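Local atomic coordinates of cell wall binding protein cwp8 (Peptoclostridium difficile, PDB entry 5J6Q), a protein that probably anchors itself to the bacterial cell wall through its CWB2 domains, as one of the S-layer-associated proteins of the organism. Residues N214-T219 against L248-E253; N497-N502 against K556-V561. One frame throughout, in Å; residues are numbered along the deposited sequence.

Interaction 1: residues N214-T219 against L248-E253; sequences NGYALT and LSKANE
Leu218 and Leu248, a non-hydrogen-bonded antiparallel pair, lay their side chains side by side and pointing the same way, with Leu218 CG 3.7 Å from Leu248 CD1. Both are buried and both touch Val212 of helix 203-213, so they mark the face of the mixed sheet that this helix covers. The neighbouring pair, Ala217 and Ser249, is hydrogen-bonded: Ala217 N lies 2.9 Å from Ser249 O, and Ser249 N 3.2 Å from Ala217 O. Their CB atoms point to the other face.

Tyr216 stands at the border of the packed region. Its CG is anti to the carbonyl carbon, beside the backbone N (chi1 -71°), and the ring's CD2 lies 4.0 Å from Leu248 CB. Lys250 CB sits over one face, displaced toward the rim and 4.2 Å from the Tyr216 ring centroid, a CH-pi contact in which the two side chains cross at about a right angle. Farther out, Tyr216 OH meets the Glu253 methylene CG at 3.3 Å, and Lys211 adds a cation-pi partner.

The solvent side is looser. Gly215, at positive phi (87°), is the C-prime residue of the Schellman motif ending helix 203-213. Lys250, extended beyond CG, runs past it, CG 3.2 Å from Gly215 O, and Lys250 NZ donates to Asn214 O at 2.9 Å, tilted 32° from the carbonyl plane. Apolar contact thus secures the buried side, whereas on the exposed side a lysine following strand 242-249 reaches over to the carbonyl end of helix 203-213, where its positive charge would be expected to suit the carbonyls.

Interaction 2: residues N497-N502 against K556-V561; sequences NRKDTN and KSQEEV. With SO4 (sulfate ion), chain C; SO4 (sulfate ion), chain B.
Asp500 and Ser557 meet where two helices of the CWB2 module, of toprim type, begin side by side. The axes of 498-502 and 556-561 run nearly parallel, 13° apart with a closest approach of 8.4 Å. Helix 498-509 links strand 491-493 of one parallel sheet to strand 516-519 of the next, and helix 556-565 follows strand 547-549 of that second sheet.

Asp500 CB points away from the other helix, yet its carboxylate turns back: OD1 is met nearly along its C-O axis by Ser557 OG at 2.6 Å. Ser557 OG is also hydrogen-bonded to Ser555 OG.

On the buried side Gln558 lies across two side chains, crossing both Lys499 and Asn502 at about a right angle. Gln558 NE2 donates to Asn502 OD1 at 3.0 Å, with the acceptor close to the Gln558 amide plane although the two amide planes are 77° apart. Asn502 CG is anti to the backbone N (chi1 -174°), and OD1 beyond it is the acceptor. The other end of the Gln558 amide, OE1, takes a weak bond from Lys499 NZ at 3.2 Å. Outside partners complete these polar groups: Gln558 NE2 also reaches Leu549 O, OE1 receives Ser555 N, Asn502 pairs with Ser432 and Leu549, and Lys499 NZ with Thr550.

Asn497 is the N-cap, OD1 accepting from both Lys499 N and Asp500 N. Each helix start also holds a sulfate, probably from the crystallisation liquor, consistent with an affinity of these N-termini for anions. Ser557 N binds one through O4 at 3.0 Å; O3 of the other receives both Arg498 N, at 2.7 Å, and Arg498 NE, at 2.9 Å, while Arg498 NH2 donates to its O4.

In the fold
Interactions 1 and 2 are separate sites, their centres 45 Å apart and their nearest atoms about 33 Å apart, and they share no helix or strand. Interaction 1 joins two adjacent strands of one sheet within the Cwp8 domain 3 range, the strand 217-224 being outermost there, and is only partly buried. Interaction 2 joins helices within the last CWB2 range and is a buried contact, none of its touching residues being exposed. The chemistry follows these places: backbone pairing with apolar and CH-pi contact in the first, side-chain hydrogen bonds between amides, a carboxylate and a hydroxyl in the second. Helix ends take part in both, a C-terminus in interaction 1 and two N-termini in interaction 2.

Interaction 1: residues N214-T219 against L248-E253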
loop_
_atom_site.group_PDB
_atom_site.type_symbol
_atom_site.label_atom_id
_atom_site.label_comp_id
_atom_site.label_asym_id
_atom_site.label_seq_id
_atom_site.Cartn_x
_atom_site.Cartn_y
_atom_site.Cartn_z
ATOM N N ASN A 214 8.860 -1.073 -12.927
ATOM C CA ASN A 214 8.563 -1.629 -14.236
ATOM C C ASN A 214 8.104 -0.547 -15.220
ATOM O O ASN A 214 7.314 -0.825 -16.124
ATOM C CB ASN A 214 7.513 -2.730 -14.103
ATOM C CG ASN A 214 8.061 -3.981 -13.456
ATOM O OD1 ASN A 214 7.321 -4.950 -13.259
ATOM N ND2 ASN A 214 9.341 -4.049 -13.081
ATOM N N GLY A 215 8.581 0.696 -15.024
ATOM C CA GLY A 215 8.291 1.770 -15.963
ATOM C C GLY A 215 7.001 2.511 -15.710
ATOM O O GLY A 215 6.603 3.348 -16.509
ATOM N N TYR A 216 6.334 2.212 -14.606
ATOM C CA TYR A 216 5.107 2.917 -14.329
ATOM C C TYR A 216 5.431 4.152 -13.539
ATOM O O TYR A 216 6.188 4.098 -12.568
ATOM C CB TYR A 216 4.120 2.038 -13.555
ATOM C CG TYR A 216 3.531 0.936 -14.406
ATOM C CD1 TYR A 216 4.197 -0.268 -14.577
ATOM C CD2 TYR A 216 2.307 1.098 -15.037
ATOM C CE1 TYR A 216 3.659 -1.284 -15.353
ATOM C CE2 TYR A 216 1.758 0.088 -15.817
ATOM C CZ TYR A 216 2.441 -1.104 -15.971
ATOM O OH TYR A 216 1.909 -2.119 -16.727
ATOM N N ALA A 217 4.891 5.277 -13.974
ATOM C CA ALA A 217 5.077 6.515 -13.267
ATOM C C ALA A 217 3.980 6.492 -12.259
ATOM O O ALA A 217 2.909 5.944 -12.549
ATOM C CB ALA A 217 4.920 7.705 -14.198
ATOM N N LEU A 218 4.230 7.033 -11.081
ATOM C CA LEU A 218 3.218 7.052 -10.052
ATOM C C LEU A 218 2.812 8.472 -9.921
ATOM O O LEU A 218 3.653 9.337 -9.807
ATOM C CB LEU A 218 3.723 6.515 -8.687
ATOM C CG LEU A 218 2.634 6.074 -7.703
ATOM C CD1 LEU A 218 3.267 5.338 -6.537
ATOM C CD2 LEU A 218 1.893 7.248 -7.110
ATOM N N THR A 219 1.526 8.722 -9.900
ATOM C CA THR A 219 1.030 10.086 -9.801
ATOM C C THR A 219 -0.087 10.059 -8.834
ATOM O O THR A 219 -0.676 8.989 -8.607
ATOM C CB THR A 219 0.638 10.610 -11.213
ATOM O OG1 THR A 219 -0.263 9.658 -11.816
ATOM C CG2 THR A 219 1.893 10.772 -12.128
ATOM N N LEU A 248 -1.124 4.610 -11.780
ATOM C CA LEU A 248 0.069 4.028 -12.375
ATOM C C LEU A 248 -0.106 4.072 -13.881
ATOM O O LEU A 248 -1.131 3.630 -14.363
ATOM C CB LEU A 248 0.304 2.569 -11.940
ATOM C CG LEU A 248 0.546 2.355 -10.450
ATOM C CD1 LEU A 248 1.651 3.316 -9.991
ATOM C CD2 LEU A 248 -0.735 2.559 -9.668
ATOM N N SER A 249 0.896 4.568 -14.627
ATOM C CA SER A 249 0.799 4.663 -16.081
ATOM C C SER A 249 2.107 4.351 -16.790
ATOM O O SER A 249 3.207 4.512 -16.239
ATOM C CB SER A 249 0.376 6.072 -16.504
ATOM O OG SER A 249 -0.510 6.686 -15.584
ATOM N N LYS A 250 1.966 3.921 -18.037
ATOM C CA LYS A 250 3.083 3.584 -18.919
ATOM C C LYS A 250 2.630 3.700 -20.381
ATOM O O LYS A 250 1.448 3.512 -20.658
ATOM C CB LYS A 250 3.561 2.154 -18.637
ATOM C CG LYS A 250 5.030 1.949 -18.951
ATOM C CD LYS A 250 5.482 0.581 -18.493
ATOM C CE LYS A 250 6.617 0.065 -19.336
ATOM N NZ LYS A 250 6.931 -1.345 -18.994
ATOM N N ALA A 251 3.552 4.009 -21.313
ATOM C CA ALA A 251 3.202 4.133 -22.727
ATOM C C ALA A 251 2.666 2.820 -23.269
ATOM O O ALA A 251 3.155 1.757 -22.885
ATOM C CB ALA A 251 4.419 4.545 -23.533
ATOM N N ASN A 252 1.663 2.888 -24.159
ATOM C CA ASN A 252 1.051 1.696 -24.758
ATOM C C ASN A 252 0.365 0.835 -23.706
ATOM O O ASN A 252 -0.156 -0.228 -24.043
ATOM C CB ASN A 252 2.095 0.815 -25.469
ATOM C CG ASN A 252 3.017 1.537 -26.413
ATOM O OD1 ASN A 252 2.714 2.647 -26.862
ATOM N ND2 ASN A 252 4.171 0.963 -26.766
ATOM N N GLU A 253 0.366 1.265 -22.437
ATOM C CA GLU A 253 -0.266 0.460 -21.403
ATOM C C GLU A 253 -1.478 1.164 -20.830
ATOM O O GLU A 253 -1.534 2.393 -20.781
ATOM C CB GLU A 253 0.743 0.143 -20.287
ATOM C CG GLU A 253 0.156 -0.723 -19.184
ATOM C CD GLU A 253 -0.319 -2.072 -19.691
ATOM O OE1 GLU A 253 -1.544 -2.310 -19.690
ATOM O OE2 GLU A 253 0.532 -2.891 -20.088
#

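Interaction 2: residues N497-N502 against K556-V561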
loop_
_atom_site.group_PDB
_atom_site.type_symbol
_atom_site.label_atom_id
_atom_site.label_comp_id
_atom_site.label_asym_id
_atom_site.label_seq_id
_atom_site.Cartn_x
_atom_site.Cartn_y
_atom_site.Cartn_z
ATOM N N ASN A 497 20.721 -15.458 26.862
ATOM C CA ASN A 497 19.913 -16.047 25.777
ATOM C C ASN A 497 20.338 -15.402 24.468
ATOM O O ASN A 497 21.201 -14.506 24.440
ATOM C CB ASN A 497 18.401 -15.883 26.053
ATOM C CG ASN A 497 17.979 -14.462 26.216
ATOM O OD1 ASN A 497 18.256 -13.626 25.291
ATOM N ND2 ASN A 497 17.443 -14.039 27.393
ATOM N N ARG A 498 19.756 -15.868 23.395
ATOM C CA ARG A 498 20.120 -15.442 22.067
ATOM C C ARG A 498 19.855 -13.928 21.765
ATOM O O ARG A 498 20.543 -13.388 20.903
ATOM C CB ARG A 498 19.340 -16.318 21.023
ATOM C CG ARG A 498 17.900 -15.844 20.856
ATOM C CD ARG A 498 17.079 -16.877 20.092
ATOM N NE ARG A 498 17.221 -18.238 20.665
ATOM C CZ ARG A 498 16.920 -19.368 20.011
ATOM N NH1 ARG A 498 16.501 -19.325 18.758
ATOM N NH2 ARG A 498 16.987 -20.536 20.629
ATOM N N LYS A 499 18.868 -13.292 22.453
ATOM C CA LYS A 499 18.556 -11.916 22.246
ATOM C C LYS A 499 19.692 -11.098 23.008
ATOM O O LYS A 499 20.156 -10.079 22.449
ATOM C CB LYS A 499 17.161 -11.497 22.713
ATOM C CG LYS A 499 16.095 -12.183 21.871
ATOM C CD LYS A 499 14.767 -12.071 22.432
ATOM C CE LYS A 499 14.201 -10.751 22.008
ATOM N NZ LYS A 499 13.958 -10.720 20.573
ATOM N N ASP A 500 20.113 -11.545 24.190
ATOM C CA ASP A 500 21.234 -10.897 24.871
ATOM C C ASP A 500 22.510 -11.080 24.074
ATOM O O ASP A 500 23.273 -10.158 23.973
ATOM C CB ASP A 500 21.422 -11.396 26.278
ATOM C CG ASP A 500 20.204 -11.198 27.092
ATOM O OD1 ASP A 500 19.494 -10.125 26.879
ATOM O OD2 ASP A 500 19.878 -12.128 27.897
ATOM N N THR A 501 22.758 -12.233 23.491
ATOM C CA THR A 501 23.956 -12.331 22.613
ATOM C C THR A 501 23.888 -11.368 21.425
ATOM O O THR A 501 24.904 -10.733 21.049
ATOM C CB THR A 501 24.052 -13.734 22.084
ATOM O OG1 THR A 501 24.132 -14.625 23.229
ATOM C CG2 THR A 501 25.203 -13.939 21.106
ATOM N N ASN A 502 22.713 -11.316 20.767
ATOM C CA ASN A 502 22.543 -10.428 19.627
ATOM C C ASN A 502 22.834 -9.036 20.114
ATOM O O ASN A 502 23.621 -8.344 19.417
ATOM C CB ASN A 502 21.154 -10.499 19.059
ATOM C CG ASN A 502 20.904 -9.746 17.823
ATOM O OD1 ASN A 502 19.973 -8.853 17.810
ATOM N ND2 ASN A 502 21.583 -10.045 16.762
ATOM N N LYS A 556 14.991 -5.931 26.458
ATOM C CA LYS A 556 15.491 -4.715 27.033
ATOM C C LYS A 556 16.951 -4.577 26.674
ATOM O O LYS A 556 17.367 -3.452 26.262
ATOM C CB LYS A 556 15.278 -4.742 28.589
ATOM C CG LYS A 556 13.866 -4.284 28.939
ATOM C CD LYS A 556 13.726 -3.889 30.421
ATOM C CE LYS A 556 13.780 -5.090 31.347
ATOM N NZ LYS A 556 12.483 -5.820 31.427
ATOM N N SER A 557 17.737 -5.652 26.804
ATOM C CA SER A 557 19.181 -5.590 26.425
ATOM C C SER A 557 19.355 -5.104 24.930
ATOM O O SER A 557 20.227 -4.280 24.600
ATOM C CB SER A 557 19.827 -6.961 26.641
ATOM O OG SER A 557 19.185 -7.842 25.710
ATOM N N GLN A 558 18.453 -5.555 24.013
ATOM C CA GLN A 558 18.477 -5.094 22.626
ATOM C C GLN A 558 18.028 -3.680 22.483
ATOM O O GLN A 558 18.673 -2.887 21.743
ATOM C CB GLN A 558 17.583 -5.968 21.716
ATOM C CG GLN A 558 18.262 -7.371 21.445
ATOM C CD GLN A 558 17.181 -8.315 20.740
ATOM O OE1 GLN A 558 16.041 -8.289 21.103
ATOM N NE2 GLN A 558 17.529 -9.009 19.592
ATOM N N GLU A 559 16.969 -3.306 23.204
ATOM C CA GLU A 559 16.459 -1.955 23.139
ATOM C C GLU A 559 17.662 -0.877 23.553
ATOM O O GLU A 559 17.857 0.118 22.884
ATOM C CB GLU A 559 15.308 -1.832 24.135
ATOM C CG GLU A 559 13.909 -1.927 23.532
ATOM C CD GLU A 559 12.836 -1.613 24.661
ATOM O OE1 GLU A 559 13.097 -0.698 25.428
ATOM O OE2 GLU A 559 11.772 -2.299 24.779
ATOM N N GLU A 560 18.387 -1.153 24.638
ATOM C CA GLU A 560 19.448 -0.337 25.128
ATOM C C GLU A 560 20.601 -0.222 24.120
ATOM O O GLU A 560 21.007 0.901 23.908
ATOM C CB GLU A 560 19.945 -0.879 26.430
ATOM C CG GLU A 560 18.997 -0.403 27.527
ATOM C CD GLU A 560 19.270 -1.080 28.935
ATOM O OE1 GLU A 560 20.397 -1.469 29.227
ATOM O OE2 GLU A 560 18.369 -1.161 29.721
ATOM N N VAL A 561 21.108 -1.355 23.488
ATOM C CA VAL A 561 22.173 -1.242 22.517
ATOM C C VAL A 561 21.759 -0.576 21.251
ATOM O O VAL A 561 22.614 0.151 20.617
ATOM C CB VAL A 561 22.915 -2.565 22.171
ATOM C CG1 VAL A 561 23.253 -3.335 23.472
ATOM C CG2 VAL A 561 22.119 -3.374 21.208
HETATM S S SO4 C . 18.042 -19.347 24.223
HETATM O O1 SO4 C . 16.976 -18.826 25.005
HETATM O O2 SO4 C . 19.036 -19.760 25.045
HETATM O O3 SO4 C . 18.540 -18.318 23.260
HETATM O O4 SO4 C . 17.537 -20.492 23.480
HETATM S S SO4 B . 15.362 -8.452 29.206
HETATM O O1 SO4 B . 15.510 -7.928 30.662
HETATM O O2 SO4 B . 13.999 -7.993 28.639
HETATM O O3 SO4 B . 15.394 -9.950 29.244
HETATM O O4 SO4 B . 16.629 -7.994 28.366
#